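Local structure of GH3 beta-N-acetylglucosaminidase (Paenibacillaceae, 6K5J) at residues S369-R377 with I521-L531. The protein hydrolyses terminal non-reducing beta-linked N-acetylglucosamine residues, as a beta-N-acetylglucosaminidase of glycoside hydrolase family 3. Numbering follows the deposited sequence. Where two conformers were deposited one is given.
Sequences SEKSITLLR and IAVQGTLPAPL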
loop_
_atom_site.group_PDB
_atom_site.type_symbol
_atom_site.label_atom_id
_atom_site.label_comp_id
_atom_site.label_asym_id
_atom_site.label_seq_id
_atom_site.Cartn_x
_atom_site.Cartn_y
_atom_site.Cartn_z
ATOM N N SER A 369 -4.335 8.544 -15.061
ATOM C CA SER A 369 -5.615 8.692 -14.376
ATOM C C SER A 369 -6.747 8.993 -15.346
ATOM O O SER A 369 -7.893 8.613 -15.085
ATOM C CB SER A 369 -5.524 9.797 -13.317
ATOM O OG SER A 369 -4.464 9.554 -12.413
ATOM N N GLU A 370 -6.460 9.685 -16.458
ATOM C CA GLU A 370 -7.493 9.904 -17.474
ATOM C C GLU A 370 -8.059 8.586 -17.995
ATOM O O GLU A 370 -9.233 8.524 -18.376
ATOM C CB GLU A 370 -6.942 10.732 -18.642
ATOM C CG GLU A 370 -6.566 12.175 -18.269
ATOM C CD GLU A 370 -6.074 12.997 -19.461
ATOM O OE1 GLU A 370 -6.224 12.543 -20.614
ATOM O OE2 GLU A 370 -5.534 14.098 -19.237
ATOM N N LYS A 371 -7.241 7.530 -18.035
ATOM C CA LYS A 371 -7.700 6.227 -18.504
ATOM C C LYS A 371 -8.410 5.417 -17.426
ATOM O O LYS A 371 -9.005 4.383 -17.744
ATOM C CB LYS A 371 -6.513 5.405 -19.043
ATOM C CG LYS A 371 -5.955 5.886 -20.378
ATOM C CD LYS A 371 -4.757 5.029 -20.842
ATOM C CE LYS A 371 -5.196 3.768 -21.597
ATOM N NZ LYS A 371 -4.065 2.799 -21.839
ATOM N N SER A 372 -8.372 5.865 -16.175
ATOM C CA SER A 372 -8.813 5.087 -15.024
ATOM C C SER A 372 -10.256 5.373 -14.608
ATOM O O SER A 372 -10.982 4.438 -14.253
ATOM C CB SER A 372 -7.853 5.355 -13.846
ATOM O OG SER A 372 -8.202 4.626 -12.686
ATOM N N ILE A 373 -10.699 6.638 -14.665
ATOM C CA ILE A 373 -12.035 7.000 -14.189
ATOM C C ILE A 373 -13.087 6.118 -14.843
ATOM O O ILE A 373 -13.102 5.939 -16.066
ATOM C CB ILE A 373 -12.332 8.487 -14.464
ATOM C CG1 ILE A 373 -11.194 9.379 -13.931
ATOM C CG2 ILE A 373 -13.701 8.847 -13.869
ATOM C CD1 ILE A 373 -10.988 9.308 -12.411
ATOM N N THR A 374 -13.990 5.587 -14.020
ATOM C CA THR A 374 -14.954 4.578 -14.432
ATOM C C THR A 374 -16.365 5.053 -14.118
ATOM O O THR A 374 -16.604 5.656 -13.073
ATOM C CB THR A 374 -14.654 3.262 -13.707
ATOM O OG1 THR A 374 -13.297 2.885 -13.987
ATOM C CG2 THR A 374 -15.604 2.156 -14.149
ATOM N N LEU A 375 -17.296 4.799 -15.031
ATOM C CA LEU A 375 -18.704 5.117 -14.825
ATOM C C LEU A 375 -19.445 3.815 -14.560
ATOM O O LEU A 375 -19.507 2.947 -15.434
ATOM C CB LEU A 375 -19.296 5.838 -16.042
ATOM C CG LEU A 375 -20.794 6.209 -15.985
ATOM C CD1 LEU A 375 -21.138 6.976 -14.706
ATOM C CD2 LEU A 375 -21.189 7.025 -17.205
ATOM N N LEU A 376 -20.000 3.672 -13.362
ATOM C CA LEU A 376 -20.698 2.447 -12.995
ATOM C C LEU A 376 -22.202 2.534 -13.191
ATOM O O LEU A 376 -22.850 1.504 -13.405
ATOM C CB LEU A 376 -20.411 2.087 -11.529
ATOM C CG LEU A 376 -19.072 1.423 -11.197
ATOM C CD1 LEU A 376 -17.958 2.425 -11.262
ATOM C CD2 LEU A 376 -19.132 0.816 -9.793
ATOM N N ARG A 377 -22.775 3.733 -13.143
ATOM C CA ARG A 377 -24.222 3.866 -13.214
ATOM C C ARG A 377 -24.543 5.264 -13.715
ATOM O O ARG A 377 -23.910 6.227 -13.293
ATOM C CB ARG A 377 -24.867 3.627 -11.839
ATOM C CG ARG A 377 -26.382 3.793 -11.829
ATOM C CD ARG A 377 -26.957 3.726 -10.420
ATOM N NE ARG A 377 -26.779 2.416 -9.822
ATOM C CZ ARG A 377 -26.901 2.165 -8.525
ATOM N NH1 ARG A 377 -27.201 3.145 -7.681
ATOM N NH2 ARG A 377 -26.726 0.933 -8.074
ATOM N N ILE A 521 -13.112 14.958 -21.343
ATOM C CA ILE A 521 -12.662 13.639 -21.773
ATOM C C ILE A 521 -13.790 12.643 -21.554
ATOM O O ILE A 521 -14.705 12.863 -20.757
ATOM C CB ILE A 521 -11.384 13.173 -21.035
ATOM C CG1 ILE A 521 -11.660 12.969 -19.533
ATOM C CG2 ILE A 521 -10.239 14.183 -21.229
ATOM C CD1 ILE A 521 -10.375 12.550 -18.723
ATOM N N ALA A 522 -13.728 11.546 -22.294
ATOM C CA ALA A 522 -14.681 10.466 -22.132
ATOM C C ALA A 522 -14.185 9.491 -21.071
ATOM O O ALA A 522 -12.989 9.403 -20.785
ATOM C CB ALA A 522 -14.888 9.723 -23.457
ATOM N N VAL A 523 -15.121 8.737 -20.499
ATOM C CA VAL A 523 -14.732 7.705 -19.547
ATOM C C VAL A 523 -14.156 6.523 -20.311
ATOM O O VAL A 523 -14.716 6.065 -21.314
ATOM C CB VAL A 523 -15.912 7.273 -18.661
ATOM C CG1 VAL A 523 -15.867 8.012 -17.320
ATOM C CG2 VAL A 523 -17.226 7.499 -19.359
ATOM N N GLN A 524 -13.006 6.042 -19.848
ATOM C CA GLN A 524 -12.370 4.878 -20.453
ATOM C C GLN A 524 -12.151 3.736 -19.473
ATOM O O GLN A 524 -11.835 2.625 -19.912
ATOM C CB GLN A 524 -11.011 5.253 -21.068
ATOM C CG GLN A 524 -11.060 6.275 -22.218
ATOM C CD GLN A 524 -9.666 6.584 -22.753
ATOM O OE1 GLN A 524 -9.133 7.668 -22.534
ATOM N NE2 GLN A 524 -9.067 5.623 -23.440
ATOM N N GLY A 525 -12.309 3.969 -18.176
ATOM C CA GLY A 525 -11.962 2.954 -17.203
ATOM C C GLY A 525 -12.962 1.820 -17.193
ATOM O O GLY A 525 -14.117 1.967 -17.590
ATOM N N THR A 526 -12.505 0.666 -16.722
ATOM C CA THR A 526 -13.352 -0.507 -16.556
ATOM C C THR A 526 -13.232 -0.982 -15.117
ATOM O O THR A 526 -12.117 -1.176 -14.628
ATOM C CB THR A 526 -12.925 -1.619 -17.522
ATOM O OG1 THR A 526 -13.260 -1.235 -18.864
ATOM C CG2 THR A 526 -13.622 -2.931 -17.186
ATOM N N LEU A 527 -14.362 -1.174 -14.442
ATOM C CA LEU A 527 -14.337 -1.637 -13.059
ATOM C C LEU A 527 -13.504 -2.917 -12.939
ATOM O O LEU A 527 -13.845 -3.930 -13.571
ATOM C CB LEU A 527 -15.760 -1.895 -12.578
ATOM C CG LEU A 527 -15.917 -2.419 -11.154
ATOM C CD1 LEU A 527 -15.592 -1.332 -10.144
ATOM C CD2 LEU A 527 -17.340 -2.961 -10.951
ATOM N N PRO A 528 -12.403 -2.909 -12.184
ATOM C CA PRO A 528 -11.480 -4.051 -12.196
ATOM C C PRO A 528 -11.726 -5.101 -11.121
ATOM O O PRO A 528 -11.012 -6.109 -11.106
ATOM C CB PRO A 528 -10.125 -3.368 -11.975
ATOM C CG PRO A 528 -10.468 -2.247 -11.016
ATOM C CD PRO A 528 -11.843 -1.762 -11.442
ATOM N N ALA A 529 -12.695 -4.905 -10.232
ATOM C CA ALA A 529 -13.000 -5.847 -9.162
ATOM C C ALA A 529 -14.506 -5.916 -8.989
ATOM O O ALA A 529 -15.209 -4.927 -9.246
ATOM C CB ALA A 529 -12.332 -5.441 -7.834
ATOM N N PRO A 530 -15.041 -7.058 -8.557
ATOM C CA PRO A 530 -16.490 -7.264 -8.617
ATOM C C PRO A 530 -17.238 -6.592 -7.475
ATOM O O PRO A 530 -16.737 -6.445 -6.356
ATOM C CB PRO A 530 -16.630 -8.787 -8.538
ATOM C CG PRO A 530 -15.431 -9.226 -7.727
ATOM C CD PRO A 530 -14.321 -8.295 -8.179
ATOM N N LEU A 531 -18.480 -6.212 -7.772
ATOM C CA LEU A 531 -19.348 -5.625 -6.758
ATOM C C LEU A 531 -19.929 -6.672 -5.819
ATOM O O LEU A 531 -20.443 -6.314 -4.757
ATOM C CB LEU A 531 -20.475 -4.844 -7.432
ATOM C CG LEU A 531 -20.055 -3.685 -8.336
ATOM C CD1 LEU A 531 -21.288 -2.962 -8.875
ATOM C CD2 LEU A 531 -19.142 -2.711 -7.602
HETATM O O HOH W 1 -10.377 9.587 -20.770
HETATM O O HOH W 2 -11.654 7.375 -17.904
HETATM O O HOH W 3 -16.507 3.394 -17.396
#
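G525 packs against K371 and S372, at the turn where helix 359-372 gives way to strand 374-377, and this is the tight centre of the contact. Its N donates the one direct hydrogen bond between the segments, to I373 O at 3.0 Å; the bond is bent at the hydrogen (141°), and the donor stands above the carbonyl plane. With no side chain in the way, G525 CA adds a CA-H...O contact to S372 O at 3.4 Å. T374 sits alongside the same residue. With OG1 beside its own backbone N (chi1 -56°), the hydroxyl reaches back to S372 O at 2.8 Å, in the carbonyl plane, while CG2 lies 3.6 Å from L527 N; Y503 is a further partner of OG1. A valine in place of T374 would probably leave S372 O and Y503 without this hydroxyl and set an apolar methyl against the G525 backbone.

Waters flank the glycine: one shares I373 O with G525 N and also links E370 O and Q524 N, and another joins L375 N to G525 O. Toward the two ends the fit is looser and apolar. The I521 side chain crosses that of E370 at about a right angle, its CD1 3.9 Å from E370 CG, while E370 OE2 forms a salt bridge with R511. At the far end, L376 CD2 meets L527 CD1 and L531 CD2, each at 4.2 Å.

Strand 374-377 pairs antiparallel with strand 499-501, where L376 and R377 face F499 in a classic beta bulge. The loop following helix 507-517 runs along its other, outer edge, bridged to it by water, and so covers the edge strand of a six-stranded mixed alpha/beta sheet just where helix 359-372 leads into it.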